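Local coordinates for pyocin-S2 immunity protein (Pseudomonas aeruginosa, PDB 4QKO), which binds the nuclease domain of pyocin S2 and so probably protects the bacterium that makes this toxin, at residues K2-F13 against K79-G87; L44-L54 against V68-R76. All coordinates share one frame; numbering follows the deposited sequence.

Contact 1 (K2-F13 against K79-G87); sequences KSKISEYTEKEF and KGLPGFKAG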
loop_
_atom_site.group_PDB
_atom_site.type_symbol
_atom_site.label_atom_id
_atom_site.label_comp_id
_atom_site.label_asym_id
_atom_site.label_seq_id
_atom_site.Cartn_x
_atom_site.Cartn_y
_atom_site.Cartn_z
ATOM N N LYS A 2 6.162 18.519 14.738
ATOM C CA LYS A 2 4.975 18.736 15.580
ATOM C C LYS A 2 4.487 17.383 16.107
ATOM O O LYS A 2 4.403 16.376 15.374
ATOM C CB LYS A 2 3.877 19.473 14.831
ATOM C CG LYS A 2 4.219 20.923 14.543
ATOM C CD LYS A 2 3.505 21.402 13.293
ATOM C CE LYS A 2 3.934 22.798 12.882
ATOM N NZ LYS A 2 3.097 23.827 13.567
ATOM N N SER A 3 4.160 17.404 17.394
ATOM C CA SER A 3 3.830 16.215 18.217
ATOM C C SER A 3 2.303 15.936 18.317
ATOM O O SER A 3 1.845 14.787 18.480
ATOM C CB SER A 3 4.385 16.462 19.643
ATOM O OG SER A 3 5.090 15.337 20.115
ATOM N N LYS A 4 1.526 17.005 18.234
ATOM C CA LYS A 4 0.100 16.942 18.471
ATOM C C LYS A 4 -0.556 17.710 17.379
ATOM O O LYS A 4 -0.038 18.747 16.930
ATOM C CB LYS A 4 -0.255 17.602 19.801
ATOM C CG LYS A 4 0.090 16.793 21.024
ATOM C CD LYS A 4 -0.617 17.399 22.224
ATOM C CE LYS A 4 0.157 17.184 23.512
ATOM N NZ LYS A 4 -0.483 17.952 24.619
ATOM N N ILE A 5 -1.736 17.241 16.978
ATOM C CA ILE A 5 -2.437 17.879 15.903
ATOM C C ILE A 5 -2.799 19.385 16.240
ATOM O O ILE A 5 -2.907 20.250 15.354
ATOM C CB ILE A 5 -3.598 16.918 15.418
ATOM C CG1 ILE A 5 -4.100 17.338 14.037
ATOM C CG2 ILE A 5 -4.723 16.896 16.450
ATOM C CD1 ILE A 5 -5.024 16.308 13.441
ATOM N N SER A 6 -2.937 19.724 17.526
ATOM C CA SER A 6 -3.275 21.089 17.915
ATOM C C SER A 6 -2.129 22.114 17.700
ATOM O O SER A 6 -2.356 23.322 17.738
ATOM C CB SER A 6 -3.710 21.087 19.377
ATOM O OG SER A 6 -2.614 20.648 20.134
ATOM N N GLU A 7 -0.916 21.625 17.461
ATOM C CA GLU A 7 0.205 22.446 16.952
ATOM C C GLU A 7 0.118 22.799 15.436
ATOM O O GLU A 7 0.765 23.766 14.969
ATOM C CB GLU A 7 1.528 21.743 17.296
ATOM C CG GLU A 7 1.692 21.640 18.816
ATOM C CD GLU A 7 2.589 20.501 19.316
ATOM O OE1 GLU A 7 3.211 19.800 18.494
ATOM O OE2 GLU A 7 2.684 20.334 20.569
ATOM N N TYR A 8 -0.668 22.038 14.651
ATOM C CA TYR A 8 -0.867 22.398 13.275
ATOM C C TYR A 8 -1.997 23.382 13.152
ATOM O O TYR A 8 -3.031 23.215 13.805
ATOM C CB TYR A 8 -1.270 21.163 12.485
ATOM C CG TYR A 8 -0.184 20.149 12.293
ATOM C CD1 TYR A 8 0.218 19.298 13.330
ATOM C CD2 TYR A 8 0.427 20.027 11.070
ATOM C CE1 TYR A 8 1.208 18.328 13.135
ATOM C CE2 TYR A 8 1.415 19.085 10.861
ATOM C CZ TYR A 8 1.808 18.248 11.903
ATOM O OH TYR A 8 2.787 17.344 11.668
ATOM N N THR A 9 -1.867 24.366 12.282
ATOM C CA THR A 9 -3.054 24.945 11.713
ATOM C C THR A 9 -3.681 23.957 10.750
ATOM O O THR A 9 -2.998 23.068 10.250
ATOM C CB THR A 9 -2.786 26.220 10.929
ATOM O OG1 THR A 9 -1.990 25.937 9.788
ATOM C CG2 THR A 9 -2.052 27.228 11.801
ATOM N N GLU A 10 -4.967 24.152 10.462
ATOM C CA GLU A 10 -5.658 23.369 9.438
ATOM C C GLU A 10 -4.920 23.410 8.090
ATOM O O GLU A 10 -4.751 22.368 7.458
ATOM C CB GLU A 10 -7.096 23.839 9.245
ATOM C CG GLU A 10 -7.937 22.886 8.424
ATOM C CD GLU A 10 -9.389 23.313 8.285
ATOM O OE1 GLU A 10 -10.044 22.951 7.270
ATOM O OE2 GLU A 10 -9.903 23.978 9.210
ATOM N N LYS A 11 -4.469 24.599 7.650
ATOM C CA LYS A 11 -3.711 24.696 6.395
ATOM C C LYS A 11 -2.413 23.865 6.403
ATOM O O LYS A 11 -2.080 23.208 5.368
ATOM C CB LYS A 11 -3.425 26.166 6.064
ATOM C CG LYS A 11 -2.740 26.379 4.730
ATOM C CD LYS A 11 -1.222 26.301 4.857
ATOM C CE LYS A 11 -0.616 27.694 4.992
ATOM N NZ LYS A 11 -0.837 28.487 3.751
ATOM N N GLU A 12 -1.688 23.883 7.529
ATOM C CA GLU A 12 -0.478 23.072 7.718
ATOM C C GLU A 12 -0.783 21.577 7.691
ATOM O O GLU A 12 -0.014 20.758 7.184
ATOM C CB GLU A 12 0.246 23.346 9.021
ATOM C CG GLU A 12 0.996 24.705 9.066
ATOM C CD GLU A 12 1.454 25.187 10.485
ATOM O OE1 GLU A 12 0.988 24.663 11.543
ATOM O OE2 GLU A 12 2.314 26.140 10.534
ATOM N N PHE A 13 -1.873 21.205 8.339
ATOM C CA PHE A 13 -2.214 19.788 8.346
ATOM C C PHE A 13 -2.650 19.317 6.952
ATOM O O PHE A 13 -2.313 18.241 6.552
ATOM C CB PHE A 13 -3.328 19.496 9.342
ATOM C CG PHE A 13 -3.533 18.044 9.546
ATOM C CD1 PHE A 13 -2.558 17.305 10.172
ATOM C CD2 PHE A 13 -4.676 17.411 9.086
ATOM C CE1 PHE A 13 -2.718 15.941 10.380
ATOM C CE2 PHE A 13 -4.853 16.040 9.312
ATOM C CZ PHE A 13 -3.859 15.306 9.940
ATOM N N LYS A 79 -16.071 14.502 19.128
ATOM C CA LYS A 79 -15.591 13.833 20.355
ATOM C C LYS A 79 -15.065 14.763 21.451
ATOM O O LYS A 79 -14.578 14.323 22.479
ATOM C CB LYS A 79 -14.475 12.837 19.992
ATOM C CG LYS A 79 -14.924 11.739 19.090
ATOM C CD LYS A 79 -16.096 10.940 19.654
ATOM C CE LYS A 79 -16.204 9.591 18.974
ATOM N NZ LYS A 79 -17.456 8.869 19.376
ATOM N N GLY A 80 -15.115 16.061 21.243
ATOM C CA GLY A 80 -14.569 16.965 22.232
ATOM C C GLY A 80 -13.057 16.973 22.382
ATOM O O GLY A 80 -12.531 17.450 23.405
ATOM N N LEU A 81 -12.352 16.533 21.351
ATOM C CA LEU A 81 -10.896 16.579 21.325
ATOM C C LEU A 81 -10.313 17.945 20.856
ATOM O O LEU A 81 -11.001 18.732 20.190
ATOM C CB LEU A 81 -10.429 15.429 20.438
ATOM C CG LEU A 81 -10.751 14.027 20.909
ATOM C CD1 LEU A 81 -10.336 12.996 19.883
ATOM C CD2 LEU A 81 -10.035 13.764 22.221
ATOM N N PRO A 82 -9.053 18.268 21.227
ATOM C CA PRO A 82 -8.476 19.548 20.743
ATOM C C PRO A 82 -8.390 19.624 19.213
ATOM O O PRO A 82 -8.131 18.607 18.582
ATOM C CB PRO A 82 -7.046 19.570 21.308
ATOM C CG PRO A 82 -7.042 18.530 22.404
ATOM C CD PRO A 82 -8.150 17.556 22.144
ATOM N N GLY A 83 -8.593 20.823 18.664
ATOM C CA GLY A 83 -8.607 21.061 17.266
ATOM C C GLY A 83 -7.345 21.741 16.803
ATOM O O GLY A 83 -6.372 21.841 17.510
ATOM N N PHE A 84 -7.377 22.198 15.573
ATOM C CA PHE A 84 -6.228 22.807 14.950
ATOM C C PHE A 84 -5.988 24.146 15.628
ATOM O O PHE A 84 -6.929 24.830 16.036
ATOM C CB PHE A 84 -6.497 23.060 13.459
ATOM C CG PHE A 84 -6.650 21.813 12.651
ATOM C CD1 PHE A 84 -5.657 20.832 12.680
ATOM C CD2 PHE A 84 -7.774 21.601 11.897
ATOM C CE1 PHE A 84 -5.781 19.689 11.938
ATOM C CE2 PHE A 84 -7.927 20.431 11.157
ATOM C CZ PHE A 84 -6.933 19.469 11.201
ATOM N N LYS A 85 -4.720 24.499 15.743
ATOM C CA LYS A 85 -4.338 25.879 16.011
ATOM C C LYS A 85 -5.006 26.856 15.050
ATOM O O LYS A 85 -5.077 26.607 13.845
ATOM C CB LYS A 85 -2.846 26.023 15.854
ATOM C CG LYS A 85 -2.346 27.371 16.337
ATOM C CD LYS A 85 -0.835 27.294 16.537
ATOM C CE LYS A 85 -0.097 27.099 15.218
ATOM N NZ LYS A 85 1.365 27.388 15.377
ATOM N N ALA A 86 -5.451 27.995 15.581
ATOM C CA ALA A 86 -6.064 29.034 14.745
ATOM C C ALA A 86 -5.027 29.579 13.743
ATOM O O ALA A 86 -3.831 29.640 14.061
ATOM C CB ALA A 86 -6.610 30.169 15.631
ATOM N N GLY A 87 -5.484 29.934 12.538
ATOM C CA GLY A 87 -4.624 30.548 11.497
ATOM C C GLY A 87 -4.772 32.067 11.493
ATOM O O GLY A 87 -4.158 32.767 10.680
HETATM O O HOH W 1 -6.451 26.412 11.502
#
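The carbonyl oxygen of Lys85 is approached by two groups: a water, which donates to Lys85 O at 2.7 Å, and, more weakly, Thr9 CA. The water itself accepts from Glu10 N at 2.9 Å. It thus uses an amide of the first helical turn to tie the C-terminal tail to the start of helix 10-21. Thr9 CA adds a CA-H...O contact of 3.4 Å to Lys85 O. The amide of the same residue, Lys85 N, gives Tyr8 O a bent, weak hydrogen bond of 2.9 Å.

Phe84 supplies the apolar half. With CG beside its own backbone N (chi1 -66°), the ring slips between the helix start and Ile5. Glu10 CA sits over one face in a CH-pi contact, 3.9 Å from the ring centroid, and Glu10 CB lies against Phe84 CD2. Farther in, Phe84 CE1 touches Ile5 CG1 and Phe13 CB, and the two phenyl planes are inclined at 37°. The extended Glu10 chain carries its carboxylate past this ring to a salt bridge with Lys73.

The helix start is itself fixed. Glu12 N donates to Thr9 OG1 at 3.1 Å, and Thr9 N returns a bond of 3.0 Å to Glu12 OE1. Lys2 NZ reaches that same oxygen from the opposite face of the carboxylate. The tail is therefore docked on a helix N-terminus closed by a classic capping box.

Contact 2 (L44-L54 against V68-R76); sequences LTEHPSGSDLL and VVKEVKEWR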
loop_
_atom_site.group_PDB
_atom_site.type_symbol
_atom_site.label_atom_id
_atom_site.label_comp_id
_atom_site.label_asym_id
_atom_site.label_seq_id
_atom_site.Cartn_x
_atom_site.Cartn_y
_atom_site.Cartn_z
ATOM N N LEU A 44 -1.289 11.250 14.876
ATOM C CA LEU A 44 -1.765 12.604 15.049
ATOM C C LEU A 44 -3.300 12.704 15.099
ATOM O O LEU A 44 -3.836 13.473 15.895
ATOM C CB LEU A 44 -1.319 13.500 13.903
ATOM C CG LEU A 44 -0.167 14.479 13.921
ATOM C CD1 LEU A 44 0.308 14.841 15.313
ATOM C CD2 LEU A 44 0.969 14.028 13.032
ATOM N N THR A 45 -3.998 11.997 14.190
ATOM C CA THR A 45 -5.449 12.214 14.051
ATOM C C THR A 45 -6.164 11.544 15.211
ATOM O O THR A 45 -7.234 12.013 15.604
ATOM C CB THR A 45 -6.035 11.600 12.789
ATOM O OG1 THR A 45 -5.673 10.242 12.761
ATOM C CG2 THR A 45 -5.479 12.252 11.475
ATOM N N GLU A 46 -5.619 10.426 15.703
ATOM C CA GLU A 46 -6.303 9.603 16.691
ATOM C C GLU A 46 -7.603 9.022 16.149
ATOM O O GLU A 46 -8.410 8.505 16.920
ATOM C CB GLU A 46 -6.582 10.355 18.014
ATOM C CG GLU A 46 -5.298 10.858 18.627
ATOM C CD GLU A 46 -5.478 11.784 19.852
ATOM O OE1 GLU A 46 -4.776 11.512 20.840
ATOM O OE2 GLU A 46 -6.254 12.772 19.815
ATOM N N HIS A 47 -7.773 9.022 14.840
ATOM C CA HIS A 47 -9.024 8.619 14.272
ATOM C C HIS A 47 -9.051 7.095 14.147
ATOM O O HIS A 47 -8.072 6.455 13.699
ATOM C CB HIS A 47 -9.206 9.281 12.951
ATOM C CG HIS A 47 -10.575 9.137 12.392
ATOM N ND1 HIS A 47 -11.006 7.961 11.846
ATOM C CD2 HIS A 47 -11.567 10.018 12.213
ATOM C CE1 HIS A 47 -12.236 8.101 11.417
ATOM N NE2 HIS A 47 -12.590 9.353 11.594
ATOM N N PRO A 48 -10.189 6.497 14.448
ATOM C CA PRO A 48 -10.212 5.047 14.402
ATOM C C PRO A 48 -10.133 4.379 13.011
ATOM O O PRO A 48 -9.864 3.221 12.932
ATOM C CB PRO A 48 -11.559 4.721 15.095
ATOM C CG PRO A 48 -12.349 5.893 14.927
ATOM C CD PRO A 48 -11.430 7.045 15.045
ATOM N N SER A 49 -10.321 5.105 11.921
ATOM C CA SER A 49 -10.093 4.541 10.578
ATOM C C SER A 49 -8.601 4.568 10.179
ATOM O O SER A 49 -8.279 3.969 9.178
ATOM C CB SER A 49 -10.904 5.306 9.517
ATOM O OG SER A 49 -12.318 5.325 9.830
ATOM N N GLY A 50 -7.719 5.245 10.940
ATOM C CA GLY A 50 -6.279 5.280 10.648
ATOM C C GLY A 50 -5.985 5.577 9.184
ATOM O O GLY A 50 -6.538 6.493 8.599
ATOM N N SER A 51 -5.146 4.740 8.564
ATOM C CA SER A 51 -4.715 4.969 7.157
ATOM C C SER A 51 -5.872 4.757 6.163
ATOM O O SER A 51 -5.763 5.135 4.995
ATOM C CB SER A 51 -3.519 4.107 6.788
ATOM O OG SER A 51 -3.697 2.733 6.979
ATOM N N ASP A 52 -7.001 4.148 6.592
ATOM C CA ASP A 52 -8.076 3.926 5.657
ATOM C C ASP A 52 -8.641 5.267 5.229
ATOM O O ASP A 52 -9.202 5.323 4.185
ATOM C CB ASP A 52 -9.250 3.088 6.150
ATOM C CG ASP A 52 -8.897 1.643 6.425
ATOM O OD1 ASP A 52 -7.783 1.204 6.110
ATOM O OD2 ASP A 52 -9.802 0.893 6.980
ATOM N N LEU A 53 -8.458 6.344 6.016
ATOM C CA LEU A 53 -8.886 7.705 5.639
ATOM C C LEU A 53 -8.227 8.088 4.324
ATOM O O LEU A 53 -8.845 8.733 3.530
ATOM C CB LEU A 53 -8.468 8.705 6.698
ATOM C CG LEU A 53 -9.180 8.610 8.041
ATOM C CD1 LEU A 53 -8.680 9.687 8.956
ATOM C CD2 LEU A 53 -10.676 8.803 7.874
ATOM N N LEU A 54 -6.966 7.662 4.165
ATOM C CA LEU A 54 -6.254 7.987 2.959
ATOM C C LEU A 54 -6.529 7.066 1.801
ATOM O O LEU A 54 -6.639 7.508 0.675
ATOM C CB LEU A 54 -4.752 7.895 3.262
ATOM C CG LEU A 54 -4.145 8.774 4.363
ATOM C CD1 LEU A 54 -2.775 8.305 4.664
ATOM C CD2 LEU A 54 -4.068 10.204 3.898
ATOM N N VAL A 68 -10.138 14.274 3.594
ATOM C CA VAL A 68 -9.515 13.638 4.744
ATOM C C VAL A 68 -9.507 14.601 5.913
ATOM O O VAL A 68 -9.873 14.254 7.068
ATOM C CB VAL A 68 -8.071 13.184 4.458
ATOM C CG1 VAL A 68 -7.373 12.810 5.768
ATOM C CG2 VAL A 68 -8.065 12.074 3.449
ATOM N N VAL A 69 -9.088 15.815 5.645
ATOM C CA VAL A 69 -8.966 16.814 6.722
ATOM C C VAL A 69 -10.293 17.118 7.356
ATOM O O VAL A 69 -10.380 17.249 8.557
ATOM C CB VAL A 69 -8.350 18.114 6.219
ATOM C CG1 VAL A 69 -8.335 19.140 7.323
ATOM C CG2 VAL A 69 -6.880 17.828 5.829
ATOM N N LYS A 70 -11.299 17.366 6.529
ATOM C CA LYS A 70 -12.633 17.638 6.994
ATOM C C LYS A 70 -13.146 16.487 7.844
ATOM O O LYS A 70 -13.759 16.761 8.890
ATOM C CB LYS A 70 -13.565 17.875 5.841
ATOM C CG LYS A 70 -14.964 18.301 6.271
ATOM C CD LYS A 70 -15.917 18.140 5.086
ATOM C CE LYS A 70 -17.325 18.520 5.464
ATOM N NZ LYS A 70 -18.044 18.970 4.259
ATOM N N GLU A 71 -12.916 15.227 7.416
ATOM C CA GLU A 71 -13.404 14.106 8.184
ATOM C C GLU A 71 -12.749 14.097 9.582
ATOM O O GLU A 71 -13.369 13.883 10.620
ATOM C CB GLU A 71 -13.197 12.767 7.500
ATOM C CG GLU A 71 -13.770 11.636 8.350
ATOM C CD GLU A 71 -14.002 10.321 7.645
ATOM O OE1 GLU A 71 -13.763 10.142 6.420
ATOM O OE2 GLU A 71 -14.538 9.442 8.368
ATOM N N VAL A 72 -11.444 14.312 9.593
ATOM C CA VAL A 72 -10.696 14.339 10.803
ATOM C C VAL A 72 -11.177 15.501 11.676
ATOM O O VAL A 72 -11.462 15.298 12.879
ATOM C CB VAL A 72 -9.193 14.505 10.566
ATOM C CG1 VAL A 72 -8.471 14.810 11.839
ATOM C CG2 VAL A 72 -8.621 13.264 9.932
ATOM N N LYS A 73 -11.239 16.697 11.107
ATOM C CA LYS A 73 -11.648 17.862 11.893
ATOM C C LYS A 73 -13.038 17.660 12.583
ATOM O O LYS A 73 -13.224 17.991 13.803
ATOM C CB LYS A 73 -11.730 19.055 10.968
ATOM C CG LYS A 73 -12.182 20.365 11.556
ATOM C CD LYS A 73 -12.120 21.500 10.553
ATOM C CE LYS A 73 -12.324 22.798 11.300
ATOM N NZ LYS A 73 -12.446 23.841 10.262
ATOM N N GLU A 74 -13.975 17.137 11.797
ATOM C CA GLU A 74 -15.362 17.038 12.249
ATOM C C GLU A 74 -15.481 15.948 13.245
ATOM O O GLU A 74 -16.198 16.105 14.225
ATOM C CB GLU A 74 -16.293 16.851 11.084
ATOM C CG GLU A 74 -16.486 18.095 10.225
ATOM C CD GLU A 74 -17.539 17.914 9.113
ATOM O OE1 GLU A 74 -18.269 16.862 9.086
ATOM O OE2 GLU A 74 -17.680 18.854 8.288
ATOM N N TRP A 75 -14.762 14.849 13.048
ATOM C CA TRP A 75 -14.742 13.761 14.035
ATOM C C TRP A 75 -14.149 14.201 15.401
ATOM O O TRP A 75 -14.776 13.997 16.464
ATOM C CB TRP A 75 -14.010 12.547 13.508
ATOM C CG TRP A 75 -13.889 11.426 14.535
ATOM C CD1 TRP A 75 -14.808 10.517 14.801
ATOM C CD2 TRP A 75 -12.813 11.176 15.447
ATOM N NE1 TRP A 75 -14.406 9.698 15.788
ATOM C CE2 TRP A 75 -13.178 10.070 16.212
ATOM C CE3 TRP A 75 -11.559 11.740 15.648
ATOM C CZ2 TRP A 75 -12.349 9.505 17.190
ATOM C CZ3 TRP A 75 -10.737 11.217 16.628
ATOM C CH2 TRP A 75 -11.140 10.077 17.386
ATOM N N ARG A 76 -13.029 14.906 15.406
ATOM C CA ARG A 76 -12.396 15.315 16.674
ATOM C C ARG A 76 -13.286 16.331 17.359
ATOM O O ARG A 76 -13.370 16.311 18.571
ATOM C CB ARG A 76 -10.985 15.914 16.485
ATOM C CG ARG A 76 -9.938 14.962 15.921
ATOM C CD ARG A 76 -8.573 15.627 15.695
ATOM N NE ARG A 76 -7.963 16.115 16.936
ATOM C CZ ARG A 76 -7.363 15.382 17.869
ATOM N NH1 ARG A 76 -7.144 14.092 17.728
ATOM N NH2 ARG A 76 -6.930 16.008 18.957
HETATM O O HOH W 2 -6.468 14.397 21.695
HETATM O O HOH W 3 -15.286 10.025 10.856
#
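The indole of Trp75 receives His47 and Pro48 on one face. His47 turns an edge toward it, with CD2 3.6 Å from Trp75 CG and the imidazole plane inclined at 53° to the indole. Pro48 CD sits over the benzene half of the same face, 3.4 Å from Trp75 CZ2, and His47 CA adds a CH-pi contact there.

One helical position on, Arg76 makes the polar grip. Its NH1 forms a salt bridge of 2.6 Å with Glu46 OE2, nearly straight at the hydrogen (168°), and a second bond of 3.0 Å to Thr45 O. Both acceptors lie near the guanidinium plane, a pairing that fixes the rotation of the group; the bend in the arginine chain (chi3 63°) brings NH1 to them. A water joins Glu46 OE2 to Arg76 NH2, which probably also donates to Pro82 O.

Deeper in, Val72 CG2 meets Thr45 CG2 at 3.6 Å and Leu53 CD1 at 3.7 Å, while Val68 packs against the backbone of Leu53.

A second shell sets these groups. Ser49 N donates to His47 ND1 at 2.9 Å in the ring plane, and Pro48 CD and Leu53 CD2 flank the imidazole on opposite faces. Through a water, His47 NE2 is linked to Glu71 OE2; the other oxygen of that carboxylate is held by Arg61. An ST turn, with His47 N bonded to Thr45 OG1, shapes the exit from helix 31-45.

Ser51, Asp52 and Leu54 hydrogen-bond to the Pyocin-S2 chain, as expected for colicin-type immunity proteins, distorted four-helix bundles whose short third helix, here 52-55, faces the nuclease.

The two contacts have centres about 12 Å apart. Helix 65-78 supplies one side of contact 2, and the tail of contact 1 follows directly from its end. Along the chain, contact 1 joins residues near the two ends of the modelled protein, and both segments of contact 2 fall between them. They meet directly, through polar links and through Ile5, which packs on Arg76 and Leu44. Contact 1 is superficial and contact 2 buried. Contact 1 fastens the tail to the start of helix 10-21, and contact 2 joins helix 65-78 to the end of helix 31-45 and to helix 52-55, illustrating how a small all-helical protein can carry a toxin-binding surface on a compact frame.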